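Local coordinates for putative phosphatase/phosphodiesterase MPN_349 (Mycoplasma pneumoniae M129, PDB 1T71), which probably hydrolyses phosphoester bonds, perhaps those of 2',3'-cyclic nucleotides, at a two-iron centre of the calcineurin-like metallophosphoesterase type, at residues V40-T45 / I67-H72; H47-S52 / T73-L78; H55-K60 / I84-L89. All coordinates share one frame; numbering follows the deposited sequence.

Overall arrangement
All three contacts involve one beta-alpha-beta unit: strand 37-41, helix 53-62 and strand 66-68. Contact 1 is the buried one: two parallel strands run side by side and their ends carry ligands of both irons. Contact 2 continues outward from it, pairing the loops that follow those strands through an aromatic face and two waters; G50 N lies 2.8 Å from E43 O of contact 1. Contact 3, away from the metals, joins the helix to the loop between helix 80-83 and strand 89-90. Metal coordination marks the buried contact; the two partly buried ones rely on water, a cation-pi pair and a salt bridge.

Contact 1 (V40-T45 / I67-H72); sequences VNAENT and ITMGNH. With FE (Fe (III) ion), chain B; FE (Fe (III) ion), chain C.
Two parallel neighbours in the central sheet, V40-N41 and I67-T68, run together until their ends open into the iron site. T68 N donates to V40 O at 2.9 Å, and A42 N donates to T68 O almost along the C=O axis. V40 CG2 and I67 CG1 lie side by side on one face; on the other stand N41 and T68, whose ND2 and OG1 both reach D156 OD1.

N41, with CG anti to its backbone N (chi1 179°), spends both ends of its amide. OD1 accepts a hydrogen bond from E43 N, 3.1 Å away in its carbonyl plane, making an Asx turn; ND2, besides D156, gives a weak bond to M69 O. A42 O is held twice, by T45 N, which closes the type I turn A42-T45, and by T45 OG1. The methyl M69 CE presses tightly on A42 CB at 3.2 Å.

That turn delivers E43. Its CG takes the crowded position between N and C (chi1 84°), and the chain bends at chi2 so that OE1 bridges the irons, 2.2 Å each from FE of chain B and FE of chain C. OE2 accepts from H72 N at 3.0 Å, a nearly straight bond (169°) from above the carboxylate plane. N44 ND2 sits 2.1 Å from FE of chain B, and N71 OD1 binds FE of chain C. D12 and H185 add to the first site, H158 and H183 to the second.

H72, by similarity the proton donor, therefore has its backbone tied to the bridging carboxylate; the ring's ND1 is buried without a partner in the model. Two ferric ions sharing OE1 should keep E43 ionised, and the bond to OE2 probably helps fix the carboxylate's rotation, as befits a calcineurin-like dinuclear centre.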
# COMPACT_ATOMS: atom_id res chain seq x y z
N VAL A 40 -4.29 3.57 3.48
CA VAL A 40 -3.98 2.17 3.23
C VAL A 40 -3.98 1.86 1.74
O VAL A 40 -4.67 2.49 0.96
CB VAL A 40 -4.98 1.21 3.92
CG1 VAL A 40 -5.26 1.69 5.34
CG2 VAL A 40 -6.28 1.11 3.12
N ASN A 41 -3.15 0.89 1.36
CA ASN A 41 -3.10 0.43 -0.02
C ASN A 41 -4.08 -0.74 0.04
O ASN A 41 -3.91 -1.65 0.85
CB ASN A 41 -1.70 -0.06 -0.38
CG ASN A 41 -1.61 -0.56 -1.80
OD1 ASN A 41 -2.36 -1.45 -2.20
ND2 ASN A 41 -0.69 0.00 -2.58
N ALA A 42 -5.12 -0.71 -0.79
CA ALA A 42 -6.14 -1.75 -0.79
C ALA A 42 -6.23 -2.55 -2.08
O ALA A 42 -7.27 -3.14 -2.39
CB ALA A 42 -7.51 -1.12 -0.48
N GLU A 43 -5.13 -2.60 -2.82
CA GLU A 43 -5.12 -3.29 -4.11
C GLU A 43 -5.46 -4.78 -4.14
O GLU A 43 -5.75 -5.31 -5.21
CB GLU A 43 -3.76 -3.09 -4.79
CG GLU A 43 -2.69 -4.06 -4.34
CD GLU A 43 -1.87 -4.57 -5.51
OE1 GLU A 43 -1.07 -5.49 -5.29
OE2 GLU A 43 -2.04 -4.06 -6.64
N ASN A 44 -5.43 -5.46 -2.99
CA ASN A 44 -5.74 -6.89 -2.93
C ASN A 44 -6.98 -7.19 -2.07
O ASN A 44 -7.24 -8.34 -1.74
CB ASN A 44 -4.56 -7.67 -2.35
CG ASN A 44 -3.34 -7.66 -3.26
OD1 ASN A 44 -3.31 -8.34 -4.28
ND2 ASN A 44 -2.33 -6.89 -2.88
N THR A 45 -7.72 -6.15 -1.72
CA THR A 45 -8.88 -6.31 -0.86
C THR A 45 -9.92 -7.38 -1.21
O THR A 45 -10.18 -8.26 -0.39
CB THR A 45 -9.61 -4.96 -0.68
OG1 THR A 45 -8.71 -3.99 -0.14
CG2 THR A 45 -10.79 -5.13 0.28
N ILE A 67 -7.07 5.97 0.36
CA ILE A 67 -6.64 4.70 -0.22
C ILE A 67 -5.73 4.84 -1.44
O ILE A 67 -5.97 5.68 -2.32
CB ILE A 67 -7.89 3.89 -0.64
CG1 ILE A 67 -8.63 3.38 0.60
CG2 ILE A 67 -7.49 2.73 -1.53
CD1 ILE A 67 -9.88 2.59 0.28
N THR A 68 -4.68 4.02 -1.49
CA THR A 68 -3.76 4.00 -2.63
C THR A 68 -3.89 2.59 -3.21
O THR A 68 -4.35 1.68 -2.52
CB THR A 68 -2.29 4.28 -2.20
OG1 THR A 68 -1.88 3.34 -1.20
CG2 THR A 68 -2.17 5.69 -1.64
N MET A 69 -3.49 2.39 -4.47
CA MET A 69 -3.63 1.08 -5.10
C MET A 69 -2.35 0.52 -5.74
O MET A 69 -1.25 0.80 -5.27
CB MET A 69 -4.76 1.12 -6.13
CG MET A 69 -6.14 1.45 -5.54
SD MET A 69 -6.92 0.06 -4.67
CE MET A 69 -6.45 0.34 -3.15
N GLY A 70 -2.51 -0.27 -6.79
CA GLY A 70 -1.35 -0.87 -7.44
C GLY A 70 -1.61 -1.52 -8.79
O GLY A 70 -2.31 -0.96 -9.64
N ASN A 71 -1.05 -2.70 -9.00
CA ASN A 71 -1.23 -3.36 -10.28
C ASN A 71 -2.57 -4.05 -10.46
O ASN A 71 -2.98 -4.29 -11.59
CB ASN A 71 -0.07 -4.34 -10.54
CG ASN A 71 0.17 -5.29 -9.39
OD1 ASN A 71 0.38 -4.87 -8.26
ND2 ASN A 71 0.15 -6.59 -9.68
N HIS A 72 -3.26 -4.36 -9.37
CA HIS A 72 -4.56 -5.01 -9.47
C HIS A 72 -5.70 -4.02 -9.25
O HIS A 72 -6.82 -4.41 -8.92
CB HIS A 72 -4.65 -6.15 -8.46
CG HIS A 72 -3.87 -7.36 -8.87
ND1 HIS A 72 -2.92 -7.94 -8.06
CD2 HIS A 72 -3.90 -8.09 -10.01
CE1 HIS A 72 -2.39 -8.98 -8.69
NE2 HIS A 72 -2.97 -9.09 -9.87
FE FE B . -0.34 -6.47 -3.48
FE FE C . 0.94 -5.58 -6.24

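Contact 2 (H47-S52 / T73-L78); sequences HGKGLS and TWFQKL
A lysine laid over the face of a phenylalanine is the striking feature here, where two loops meet beside the iron site of this calcineurin-like metallophosphoesterase fold. Each loop follows a strand of the beta-alpha-beta unit: residues 47-52 come after strand 37-41, while residues 73-78 come after strand 66-68. K49 bends at chi3 (-60°), which sets CE over the centre of the F75 ring, 3.5 Å from its centroid and 13° off the normal. NZ lies further out on the same face, at 3.0 Å from F75 CZ, so one chain makes both a CH-pi and a cation-pi contact. F75 meets it with CG anti to its own backbone N (chi1 -162°). K49 also packs on H72, the likely proton donor, and so joins this outer pair to the catalytic surroundings.

Beyond the ring, G50, with a positive phi, lets the backbone pass close to F75 and Q76. Q76, the centre of an inverse gamma turn, folds back at chi2 and lays its CG along the backbone of G50 and L51.

Two waters fill in the polar links between the backbones. One donates to L51 O and to Q76 O, spanning the loops. The other accepts from L51 N and from Q76 N, and donates to T73 O, with 2.7 Å between the water oxygen and that carbonyl oxygen.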
# COMPACT_ATOMS: atom_id res chain seq x y z
N HIS A 47 -11.13 -10.64 -2.79
CA HIS A 47 -10.66 -11.93 -3.29
C HIS A 47 -9.20 -11.88 -3.76
O HIS A 47 -8.81 -12.55 -4.71
CB HIS A 47 -11.56 -12.44 -4.42
CG HIS A 47 -12.96 -12.75 -3.98
ND1 HIS A 47 -14.02 -11.90 -4.21
CD2 HIS A 47 -13.45 -13.78 -3.25
CE1 HIS A 47 -15.11 -12.40 -3.65
NE2 HIS A 47 -14.79 -13.54 -3.06
N GLY A 48 -8.40 -11.07 -3.06
CA GLY A 48 -6.99 -10.95 -3.38
C GLY A 48 -6.65 -10.00 -4.51
O GLY A 48 -5.47 -9.78 -4.78
N LYS A 49 -7.67 -9.45 -5.18
CA LYS A 49 -7.43 -8.53 -6.29
C LYS A 49 -8.51 -7.47 -6.47
O LYS A 49 -9.69 -7.78 -6.64
CB LYS A 49 -7.29 -9.31 -7.60
CG LYS A 49 -6.09 -10.25 -7.63
CD LYS A 49 -5.91 -10.89 -8.99
CE LYS A 49 -7.13 -11.71 -9.37
NZ LYS A 49 -7.00 -12.31 -10.73
N GLY A 50 -8.09 -6.21 -6.42
CA GLY A 50 -9.03 -5.13 -6.62
C GLY A 50 -9.89 -4.81 -5.41
O GLY A 50 -9.72 -5.39 -4.33
N LEU A 51 -10.83 -3.89 -5.60
CA LEU A 51 -11.70 -3.45 -4.52
C LEU A 51 -13.15 -3.26 -4.97
O LEU A 51 -13.43 -2.46 -5.86
CB LEU A 51 -11.15 -2.13 -3.96
CG LEU A 51 -11.85 -1.39 -2.82
CD1 LEU A 51 -11.81 -2.22 -1.54
CD2 LEU A 51 -11.17 -0.05 -2.61
N SER A 52 -14.06 -3.99 -4.34
CA SER A 52 -15.49 -3.88 -4.65
C SER A 52 -16.04 -2.66 -3.92
O SER A 52 -15.40 -2.15 -3.00
CB SER A 52 -16.24 -5.14 -4.18
OG SER A 52 -16.24 -5.22 -2.76
N THR A 73 -5.41 -2.74 -9.46
CA THR A 73 -6.40 -1.68 -9.29
C THR A 73 -7.72 -1.90 -10.03
O THR A 73 -8.80 -1.63 -9.51
CB THR A 73 -5.83 -0.31 -9.77
OG1 THR A 73 -4.68 0.06 -8.98
CG2 THR A 73 -6.90 0.78 -9.65
N TRP A 74 -7.65 -2.42 -11.25
CA TRP A 74 -8.84 -2.57 -12.08
C TRP A 74 -9.48 -3.95 -12.21
O TRP A 74 -10.27 -4.18 -13.12
CB TRP A 74 -8.50 -2.03 -13.47
CG TRP A 74 -7.80 -0.69 -13.40
CD1 TRP A 74 -8.38 0.55 -13.39
CD2 TRP A 74 -6.39 -0.48 -13.22
NE1 TRP A 74 -7.41 1.52 -13.22
CE2 TRP A 74 -6.19 0.91 -13.11
CE3 TRP A 74 -5.28 -1.33 -13.15
CZ2 TRP A 74 -4.92 1.48 -12.93
CZ3 TRP A 74 -4.01 -0.77 -12.97
CH2 TRP A 74 -3.85 0.62 -12.85
N PHE A 75 -9.18 -4.85 -11.29
CA PHE A 75 -9.74 -6.18 -11.40
C PHE A 75 -11.23 -6.35 -11.12
O PHE A 75 -11.88 -7.17 -11.77
CB PHE A 75 -8.93 -7.17 -10.57
CG PHE A 75 -9.16 -8.60 -10.96
CD1 PHE A 75 -10.05 -9.39 -10.25
CD2 PHE A 75 -8.52 -9.12 -12.08
CE1 PHE A 75 -10.29 -10.70 -10.65
CE2 PHE A 75 -8.76 -10.43 -12.49
CZ PHE A 75 -9.65 -11.22 -11.77
N GLN A 76 -11.79 -5.61 -10.16
CA GLN A 76 -13.21 -5.73 -9.87
C GLN A 76 -14.01 -4.84 -10.83
O GLN A 76 -14.45 -3.74 -10.47
CB GLN A 76 -13.49 -5.36 -8.41
CG GLN A 76 -12.76 -6.27 -7.40
CD GLN A 76 -13.18 -7.73 -7.51
OE1 GLN A 76 -12.41 -8.65 -7.20
NE2 GLN A 76 -14.42 -7.96 -7.92
N LYS A 77 -14.19 -5.34 -12.05
CA LYS A 77 -14.89 -4.64 -13.13
C LYS A 77 -16.28 -4.10 -12.82
O LYS A 77 -16.62 -2.99 -13.22
CB LYS A 77 -15.03 -5.54 -14.35
CG LYS A 77 -13.93 -6.55 -14.53
CD LYS A 77 -12.71 -5.96 -15.15
CE LYS A 77 -11.75 -7.07 -15.49
NZ LYS A 77 -12.43 -8.11 -16.31
N LEU A 78 -17.08 -4.89 -12.14
CA LEU A 78 -18.46 -4.50 -11.83
C LEU A 78 -18.64 -3.14 -11.18
O LEU A 78 -19.60 -2.44 -11.48
CB LEU A 78 -19.13 -5.58 -10.96
CG LEU A 78 -19.00 -7.02 -11.49
CD1 LEU A 78 -19.78 -7.98 -10.61
CD2 LEU A 78 -19.51 -7.08 -12.93
O HOH W 1 -10.92 -3.03 -8.74
O HOH W 2 -13.50 -1.78 -8.78

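Contact 3 (H55-K60 / I84-L89); sequences HYEFLK and INKKDL
Y56 projects from helix 53-62, the crossover helix of the beta-alpha-beta unit between strands 37-41 and 66-68, with CG anti to its backbone N (chi1 160°), bringing its ring and hydroxyl up to the loop before edge strand 89-90. K86 crosses obliquely over one ring face: its CG stands 3.8 Å from the Y56 centroid, offset toward the rim, while K86 CE carries the chain on past Y56 CE1. D88 comes instead at the ring edge, its carboxylate plane turned 45° from the ring. Y56 OH donates to D88 OD1 at 2.7 Å, on the syn lone pair of that oxygen.

One helical turn later, K60 approaches the same carboxylate tip to tip. Its chain leaves anti to the backbone N and kinks at chi2 and chi4, placing NZ 2.7 Å from D88 OD2, nearly along the C-O axis, as a salt bridge. D88 itself adopts the crowded first torsion (chi1 44°). The side chains of E57 and K86 cross at about a right angle, with E57 OE1 4.0 Å from K86 NZ, too far for a salt bridge.

Y56 also packs on I67, and the backbone of D88 is bonded to that of I67, so the contact fastens helix to loop against strand 66-68. With a hydroxyl on one oxygen and an ammonium on the other, the buried D88 carboxylate has both oxygens engaged and is probably kept ionised.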
# COMPACT_ATOMS: atom_id res chain seq x y z
N HIS A 55 -16.61 -3.58 -0.35
CA HIS A 55 -15.39 -3.56 0.45
C HIS A 55 -14.81 -2.17 0.64
O HIS A 55 -14.16 -1.90 1.66
CB HIS A 55 -14.38 -4.53 -0.16
CG HIS A 55 -14.79 -5.96 -0.02
ND1 HIS A 55 -14.32 -6.96 -0.84
CD2 HIS A 55 -15.63 -6.56 0.86
CE1 HIS A 55 -14.86 -8.11 -0.48
NE2 HIS A 55 -15.66 -7.90 0.55
N TYR A 56 -15.06 -1.27 -0.31
CA TYR A 56 -14.57 0.09 -0.18
C TYR A 56 -15.28 0.74 1.00
O TYR A 56 -14.67 1.44 1.80
CB TYR A 56 -14.82 0.89 -1.46
CG TYR A 56 -14.79 2.39 -1.25
CD1 TYR A 56 -15.94 3.08 -0.87
CD2 TYR A 56 -13.60 3.10 -1.37
CE1 TYR A 56 -15.91 4.46 -0.62
CE2 TYR A 56 -13.56 4.47 -1.12
CZ TYR A 56 -14.71 5.14 -0.74
OH TYR A 56 -14.65 6.49 -0.48
N GLU A 57 -16.59 0.52 1.11
CA GLU A 57 -17.33 1.10 2.21
C GLU A 57 -16.92 0.44 3.53
O GLU A 57 -16.84 1.10 4.56
CB GLU A 57 -18.84 0.99 1.97
CG GLU A 57 -19.35 1.91 0.85
CD GLU A 57 -19.05 3.41 1.09
OE1 GLU A 57 -19.32 4.23 0.17
OE2 GLU A 57 -18.56 3.77 2.18
N PHE A 58 -16.64 -0.86 3.49
CA PHE A 58 -16.20 -1.57 4.69
C PHE A 58 -14.94 -0.90 5.25
O PHE A 58 -14.87 -0.56 6.44
CB PHE A 58 -15.89 -3.03 4.37
CG PHE A 58 -15.30 -3.79 5.53
CD1 PHE A 58 -16.09 -4.61 6.32
CD2 PHE A 58 -13.94 -3.66 5.85
CE1 PHE A 58 -15.55 -5.29 7.41
CE2 PHE A 58 -13.40 -4.33 6.93
CZ PHE A 58 -14.20 -5.15 7.72
N LEU A 59 -13.94 -0.72 4.39
CA LEU A 59 -12.69 -0.09 4.81
C LEU A 59 -12.96 1.31 5.32
O LEU A 59 -12.38 1.76 6.31
CB LEU A 59 -11.69 -0.03 3.65
CG LEU A 59 -11.05 -1.35 3.23
CD1 LEU A 59 -10.12 -1.11 2.06
CD2 LEU A 59 -10.29 -1.95 4.42
N LYS A 60 -13.85 2.00 4.63
CA LYS A 60 -14.22 3.36 4.99
C LYS A 60 -14.87 3.39 6.37
O LYS A 60 -14.57 4.25 7.20
CB LYS A 60 -15.17 3.91 3.94
CG LYS A 60 -15.15 5.41 3.83
CD LYS A 60 -13.78 5.91 3.42
CE LYS A 60 -13.73 7.41 3.53
NZ LYS A 60 -14.87 8.00 2.78
N ILE A 84 -13.03 3.47 -8.16
CA ILE A 84 -11.84 4.26 -8.42
C ILE A 84 -12.12 5.74 -8.71
O ILE A 84 -11.20 6.56 -8.79
CB ILE A 84 -10.96 3.56 -9.51
CG1 ILE A 84 -10.01 4.54 -10.18
CG2 ILE A 84 -11.83 2.84 -10.49
CD1 ILE A 84 -9.03 3.86 -11.11
N ASN A 85 -13.39 6.10 -8.82
CA ASN A 85 -13.77 7.49 -9.03
C ASN A 85 -13.98 8.16 -7.66
O ASN A 85 -14.23 9.36 -7.58
CB ASN A 85 -15.06 7.59 -9.85
CG ASN A 85 -14.81 8.05 -11.28
OD1 ASN A 85 -15.60 7.77 -12.18
ND2 ASN A 85 -13.70 8.76 -11.49
N LYS A 86 -13.88 7.37 -6.59
CA LYS A 86 -14.06 7.91 -5.24
C LYS A 86 -13.01 8.98 -4.96
O LYS A 86 -11.83 8.80 -5.24
CB LYS A 86 -13.96 6.79 -4.19
CG LYS A 86 -15.15 5.84 -4.20
CD LYS A 86 -16.48 6.53 -3.87
CE LYS A 86 -17.61 5.52 -3.75
NZ LYS A 86 -18.93 6.10 -3.36
N LYS A 87 -13.46 10.09 -4.40
CA LYS A 87 -12.61 11.24 -4.10
C LYS A 87 -11.41 11.01 -3.18
O LYS A 87 -10.41 11.73 -3.26
CB LYS A 87 -13.46 12.39 -3.53
CG LYS A 87 -14.97 12.14 -3.58
CD LYS A 87 -15.40 11.03 -2.61
CE LYS A 87 -16.78 10.49 -2.94
NZ LYS A 87 -16.81 9.92 -4.31
N ASP A 88 -11.49 10.02 -2.29
CA ASP A 88 -10.40 9.74 -1.36
C ASP A 88 -9.61 8.50 -1.76
O ASP A 88 -8.98 7.86 -0.92
CB ASP A 88 -10.96 9.55 0.05
CG ASP A 88 -12.20 8.68 0.07
OD1 ASP A 88 -12.38 7.88 -0.87
OD2 ASP A 88 -13.00 8.78 1.03
N LEU A 89 -9.63 8.18 -3.05
CA LEU A 89 -8.94 7.01 -3.59
C LEU A 89 -7.98 7.42 -4.70
O LEU A 89 -8.39 8.09 -5.66
CB LEU A 89 -9.98 6.03 -4.13
CG LEU A 89 -9.72 4.71 -4.86
CD1 LEU A 89 -8.42 4.74 -5.63
CD2 LEU A 89 -9.75 3.56 -3.86